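Local coordinates for protein maleylacetate reductase (Agrobacterium tumefaciens, PDB 3HL0) that catalyses the NADH-dependent reduction of maleylacetate to 3-oxoadipate, probably as a step in the breakdown of gamma-resorcylate, at residues 237-249 against 258-270. Sequence-based numbering, arbitrary orientation.
Sequences MSLHHKLCHTLGG and THAVLLPHTIAYV
His240 ND1 and Thr266 OG1 share a hydrogen bond of 2.8 Å. The pair joins two successive helices of the C-terminal, all-helical part of an iron-containing alcohol dehydrogenase fold. Their segments run roughly antiparallel, at 139°. His240 is a knob in a hole made by His259, Leu262, Leu263 and Thr266. Its CG is anti to the backbone N (chi1 175°), which sends the ring across to helix 255-271. Both ring nitrogens are used: His240 NE2 accepts a weak, bent hydrogen bond from His259 ND1, also 2.8 Å. Leu263 CD1 lies over one face of the His240 ring, a CH-pi contact 3.8 Å from its centroid. These contacts probably limit rotation of the buried imidazole. The edge of His259 meets the face of His241 in an offset edge-to-face pair, planes at 65°. Glu179 and His176 hydrogen-bond to His241, tying the cluster to helix 163-180. The bound NAD is about 7 Å from the His259 side chain, so the cluster lies near the cofactor. Leu262 is the reciprocal knob, among His240, Leu243, Cys244 and Leu247. Beside His240, at the start of helix 239-251, Leu239 CD2 touches Tyr269 CD2 at 3.5 Å. Cys244 SG sits over the centre of the His259 ring, 3.6 Å from its centroid.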
loop_
_atom_site.group_PDB
_atom_site.type_symbol
_atom_site.label_atom_id
_atom_site.label_comp_id
_atom_site.label_asym_id
_atom_site.label_seq_id
_atom_site.Cartn_x
_atom_site.Cartn_y
_atom_site.Cartn_z
HETATM N N MSE A 237 17.982 -0.716 18.921
HETATM C CA MSE A 237 18.194 -1.446 17.687
HETATM C C MSE A 237 19.550 -1.022 17.066
HETATM O O MSE A 237 20.332 -0.252 17.677
HETATM C CB MSE A 237 17.020 -1.151 16.741
HETATM C CG MSE A 237 15.640 -1.523 17.315
HETATM SE SE MSE A 237 15.339 -3.418 17.576
HETATM C CE MSE A 237 15.830 -3.567 19.474
ATOM N N SER A 238 19.874 -1.539 15.885
ATOM C CA SER A 238 21.206 -1.340 15.338
ATOM C C SER A 238 21.105 -1.373 13.815
ATOM O O SER A 238 20.126 -0.848 13.270
ATOM C CB SER A 238 22.193 -2.374 15.941
ATOM O OG SER A 238 23.507 -2.073 15.462
ATOM N N LEU A 239 22.053 -2.029 13.160
ATOM C CA LEU A 239 22.177 -1.983 11.709
ATOM C C LEU A 239 20.856 -2.267 10.968
ATOM O O LEU A 239 20.494 -1.567 10.016
ATOM C CB LEU A 239 23.238 -2.993 11.269
ATOM C CG LEU A 239 23.294 -3.292 9.769
ATOM C CD1 LEU A 239 23.693 -2.039 8.999
ATOM C CD2 LEU A 239 24.258 -4.465 9.514
ATOM N N HIS A 240 20.147 -3.306 11.389
ATOM C CA HIS A 240 18.969 -3.646 10.601
ATOM C C HIS A 240 17.967 -2.517 10.555
ATOM O O HIS A 240 17.501 -2.137 9.472
ATOM C CB HIS A 240 18.314 -4.946 11.078
ATOM C CG HIS A 240 17.039 -5.231 10.336
ATOM N ND1 HIS A 240 17.008 -5.830 9.091
ATOM C CD2 HIS A 240 15.770 -4.866 10.619
ATOM C CE1 HIS A 240 15.754 -5.865 8.664
ATOM N NE2 HIS A 240 14.983 -5.276 9.573
ATOM N N HIS A 241 17.588 -2.008 11.720
ATOM C CA HIS A 241 16.530 -0.967 11.707
ATOM C C HIS A 241 17.070 0.343 11.104
ATOM O O HIS A 241 16.322 1.038 10.432
ATOM C CB HIS A 241 15.928 -0.787 13.118
ATOM C CG HIS A 241 15.136 -1.977 13.588
ATOM N ND1 HIS A 241 15.738 -3.157 13.979
ATOM C CD2 HIS A 241 13.802 -2.164 13.728
ATOM C CE1 HIS A 241 14.797 -4.027 14.331
ATOM N NE2 HIS A 241 13.612 -3.456 14.175
ATOM N N LYS A 242 18.335 0.675 11.351
ATOM C CA LYS A 242 18.924 1.903 10.751
ATOM C C LYS A 242 18.937 1.833 9.232
ATOM O O LYS A 242 18.507 2.779 8.561
ATOM C CB LYS A 242 20.316 2.134 11.299
ATOM C CG LYS A 242 20.298 2.488 12.803
ATOM C CD LYS A 242 19.950 3.955 13.034
ATOM C CE LYS A 242 20.396 4.428 14.408
ATOM N NZ LYS A 242 19.485 3.920 15.488
ATOM N N LEU A 243 19.359 0.693 8.699
ATOM C CA LEU A 243 19.431 0.524 7.244
ATOM C C LEU A 243 18.040 0.549 6.630
ATOM O O LEU A 243 17.862 1.137 5.558
ATOM C CB LEU A 243 20.214 -0.731 6.875
ATOM C CG LEU A 243 20.498 -0.980 5.395
ATOM C CD1 LEU A 243 21.356 0.225 4.895
ATOM C CD2 LEU A 243 21.245 -2.295 5.243
ATOM N N CYS A 244 17.043 -0.072 7.271
ATOM C CA CYS A 244 15.700 -0.049 6.712
ATOM C C CYS A 244 15.177 1.390 6.688
ATOM O O CYS A 244 14.531 1.813 5.731
ATOM C CB CYS A 244 14.726 -0.895 7.532
ATOM S SG CYS A 244 14.974 -2.669 7.355
ATOM N N HIS A 245 15.470 2.148 7.739
ATOM C CA HIS A 245 15.035 3.535 7.776
ATOM C C HIS A 245 15.719 4.354 6.676
ATOM O O HIS A 245 15.059 5.167 6.020
ATOM C CB HIS A 245 15.278 4.151 9.162
ATOM C CG HIS A 245 14.793 5.565 9.293
ATOM N ND1 HIS A 245 15.603 6.656 9.063
ATOM C CD2 HIS A 245 13.584 6.061 9.650
ATOM C CE1 HIS A 245 14.909 7.767 9.252
ATOM N NE2 HIS A 245 13.681 7.433 9.608
ATOM N N THR A 246 17.007 4.129 6.455
ATOM C CA THR A 246 17.751 4.850 5.392
ATOM C C THR A 246 17.182 4.531 4.024
ATOM O O THR A 246 16.870 5.431 3.237
ATOM C CB THR A 246 19.234 4.464 5.395
ATOM O OG1 THR A 246 19.786 4.909 6.623
ATOM C CG2 THR A 246 19.959 5.074 4.215
ATOM N N LEU A 247 17.057 3.252 3.703
ATOM C CA LEU A 247 16.526 2.884 2.384
ATOM C C LEU A 247 15.083 3.278 2.226
ATOM O O LEU A 247 14.654 3.763 1.160
ATOM C CB LEU A 247 16.625 1.360 2.205
ATOM C CG LEU A 247 17.777 0.781 1.411
ATOM C CD1 LEU A 247 19.139 1.205 1.954
ATOM C CD2 LEU A 247 17.634 -0.739 1.394
ATOM N N GLY A 248 14.307 3.033 3.276
ATOM C CA GLY A 248 12.885 3.339 3.280
ATOM C C GLY A 248 12.644 4.798 3.026
ATOM O O GLY A 248 11.834 5.165 2.158
ATOM N N GLY A 249 13.364 5.641 3.746
ATOM C CA GLY A 249 13.255 7.073 3.631
ATOM C C GLY A 249 13.757 7.700 2.345
ATOM O O GLY A 249 13.127 8.634 1.839
ATOM N N THR A 258 10.685 -4.076 3.016
ATOM C CA THR A 258 12.115 -3.700 3.179
ATOM C C THR A 258 12.754 -4.499 4.332
ATOM O O THR A 258 13.830 -5.074 4.181
ATOM C CB THR A 258 12.259 -2.204 3.429
ATOM O OG1 THR A 258 11.727 -1.506 2.290
ATOM C CG2 THR A 258 13.737 -1.816 3.558
ATOM N N HIS A 259 12.009 -4.602 5.428
ATOM C CA HIS A 259 12.464 -5.446 6.562
ATOM C C HIS A 259 12.603 -6.896 6.174
ATOM O O HIS A 259 13.585 -7.517 6.477
ATOM C CB HIS A 259 11.489 -5.355 7.714
ATOM C CG HIS A 259 11.671 -4.135 8.520
ATOM N ND1 HIS A 259 12.441 -4.103 9.658
ATOM C CD2 HIS A 259 11.208 -2.871 8.330
ATOM C CE1 HIS A 259 12.464 -2.865 10.128
ATOM N NE2 HIS A 259 11.720 -2.100 9.341
ATOM N N ALA A 260 11.636 -7.424 5.425
ATOM C CA ALA A 260 11.707 -8.818 5.049
ATOM C C ALA A 260 12.892 -9.120 4.152
ATOM O O ALA A 260 13.576 -10.115 4.329
ATOM C CB ALA A 260 10.391 -9.232 4.312
ATOM N N VAL A 261 13.127 -8.230 3.189
ATOM C CA VAL A 261 14.258 -8.432 2.280
ATOM C C VAL A 261 15.629 -8.339 2.967
ATOM O O VAL A 261 16.522 -9.174 2.716
ATOM C CB VAL A 261 14.178 -7.466 1.097
ATOM C CG1 VAL A 261 15.452 -7.579 0.224
ATOM C CG2 VAL A 261 12.972 -7.831 0.244
ATOM N N LEU A 262 15.773 -7.320 3.815
ATOM C CA LEU A 262 17.100 -7.042 4.413
ATOM C C LEU A 262 17.432 -7.997 5.555
ATOM O O LEU A 262 18.615 -8.231 5.782
ATOM C CB LEU A 262 17.191 -5.583 4.904
ATOM C CG LEU A 262 17.353 -4.560 3.749
ATOM C CD1 LEU A 262 17.317 -3.164 4.357
ATOM C CD2 LEU A 262 18.620 -4.787 3.011
ATOM N N LEU A 263 16.418 -8.454 6.299
ATOM C CA LEU A 263 16.688 -9.123 7.618
ATOM C C LEU A 263 17.741 -10.271 7.541
ATOM O O LEU A 263 18.649 -10.323 8.372
ATOM C CB LEU A 263 15.394 -9.574 8.293
ATOM C CG LEU A 263 15.632 -10.073 9.734
ATOM C CD1 LEU A 263 16.219 -9.022 10.676
ATOM C CD2 LEU A 263 14.305 -10.642 10.207
ATOM N N PRO A 264 17.691 -11.147 6.525
ATOM C CA PRO A 264 18.698 -12.236 6.529
ATOM C C PRO A 264 20.138 -11.696 6.380
ATOM O O PRO A 264 21.055 -12.289 6.917
ATOM C CB PRO A 264 18.320 -13.079 5.304
ATOM C CG PRO A 264 16.820 -12.832 5.136
ATOM C CD PRO A 264 16.645 -11.356 5.496
ATOM N N HIS A 265 20.291 -10.598 5.651
ATOM C CA HIS A 265 21.599 -10.009 5.342
ATOM C C HIS A 265 22.130 -9.190 6.472
ATOM O O HIS A 265 23.327 -9.228 6.712
ATOM C CB HIS A 265 21.444 -9.158 4.084
ATOM C CG HIS A 265 20.920 -9.961 2.945
ATOM N ND1 HIS A 265 21.703 -10.869 2.264
ATOM C CD2 HIS A 265 19.672 -10.058 2.429
ATOM C CE1 HIS A 265 20.951 -11.478 1.362
ATOM N NE2 HIS A 265 19.720 -11.004 1.436
ATOM N N THR A 266 21.254 -8.442 7.152
ATOM C CA THR A 266 21.707 -7.610 8.267
ATOM C C THR A 266 22.050 -8.533 9.436
ATOM O O THR A 266 23.072 -8.304 10.126
ATOM C CB THR A 266 20.648 -6.559 8.666
ATOM O OG1 THR A 266 19.411 -7.236 8.938
ATOM C CG2 THR A 266 20.470 -5.556 7.505
ATOM N N ILE A 267 21.243 -9.566 9.647
ATOM C CA ILE A 267 21.592 -10.531 10.715
ATOM C C ILE A 267 22.865 -11.285 10.372
ATOM O O ILE A 267 23.741 -11.388 11.238
ATOM C CB ILE A 267 20.417 -11.466 10.989
ATOM C CG1 ILE A 267 19.251 -10.655 11.553
ATOM C CG2 ILE A 267 20.819 -12.571 11.973
ATOM C CD1 ILE A 267 19.556 -9.846 12.828
ATOM N N ALA A 268 23.030 -11.741 9.118
ATOM C CA ALA A 268 24.304 -12.365 8.727
ATOM C C ALA A 268 25.512 -11.463 8.949
ATOM O O ALA A 268 26.601 -11.978 9.333
ATOM C CB ALA A 268 24.267 -12.840 7.248
ATOM N N TYR A 269 25.375 -10.164 8.705
ATOM C CA TYR A 269 26.486 -9.211 8.908
ATOM C C TYR A 269 26.883 -9.243 10.391
ATOM O O TYR A 269 28.071 -9.403 10.705
ATOM C CB TYR A 269 26.039 -7.810 8.555
ATOM C CG TYR A 269 27.078 -6.715 8.631
ATOM C CD1 TYR A 269 27.731 -6.287 7.458
ATOM C CD2 TYR A 269 27.328 -6.030 9.826
ATOM C CE1 TYR A 269 28.652 -5.204 7.485
ATOM C CE2 TYR A 269 28.263 -4.954 9.879
ATOM C CZ TYR A 269 28.917 -4.559 8.689
ATOM O OH TYR A 269 29.843 -3.531 8.691
ATOM N N VAL A 270 25.894 -9.154 11.296
ATOM C CA VAL A 270 26.201 -9.098 12.740
ATOM C C VAL A 270 26.646 -10.453 13.277
ATOM O O VAL A 270 27.473 -10.509 14.189
ATOM C CB VAL A 270 24.999 -8.526 13.549
ATOM C CG1 VAL A 270 25.303 -8.472 15.072
ATOM C CG2 VAL A 270 24.711 -7.123 12.975
#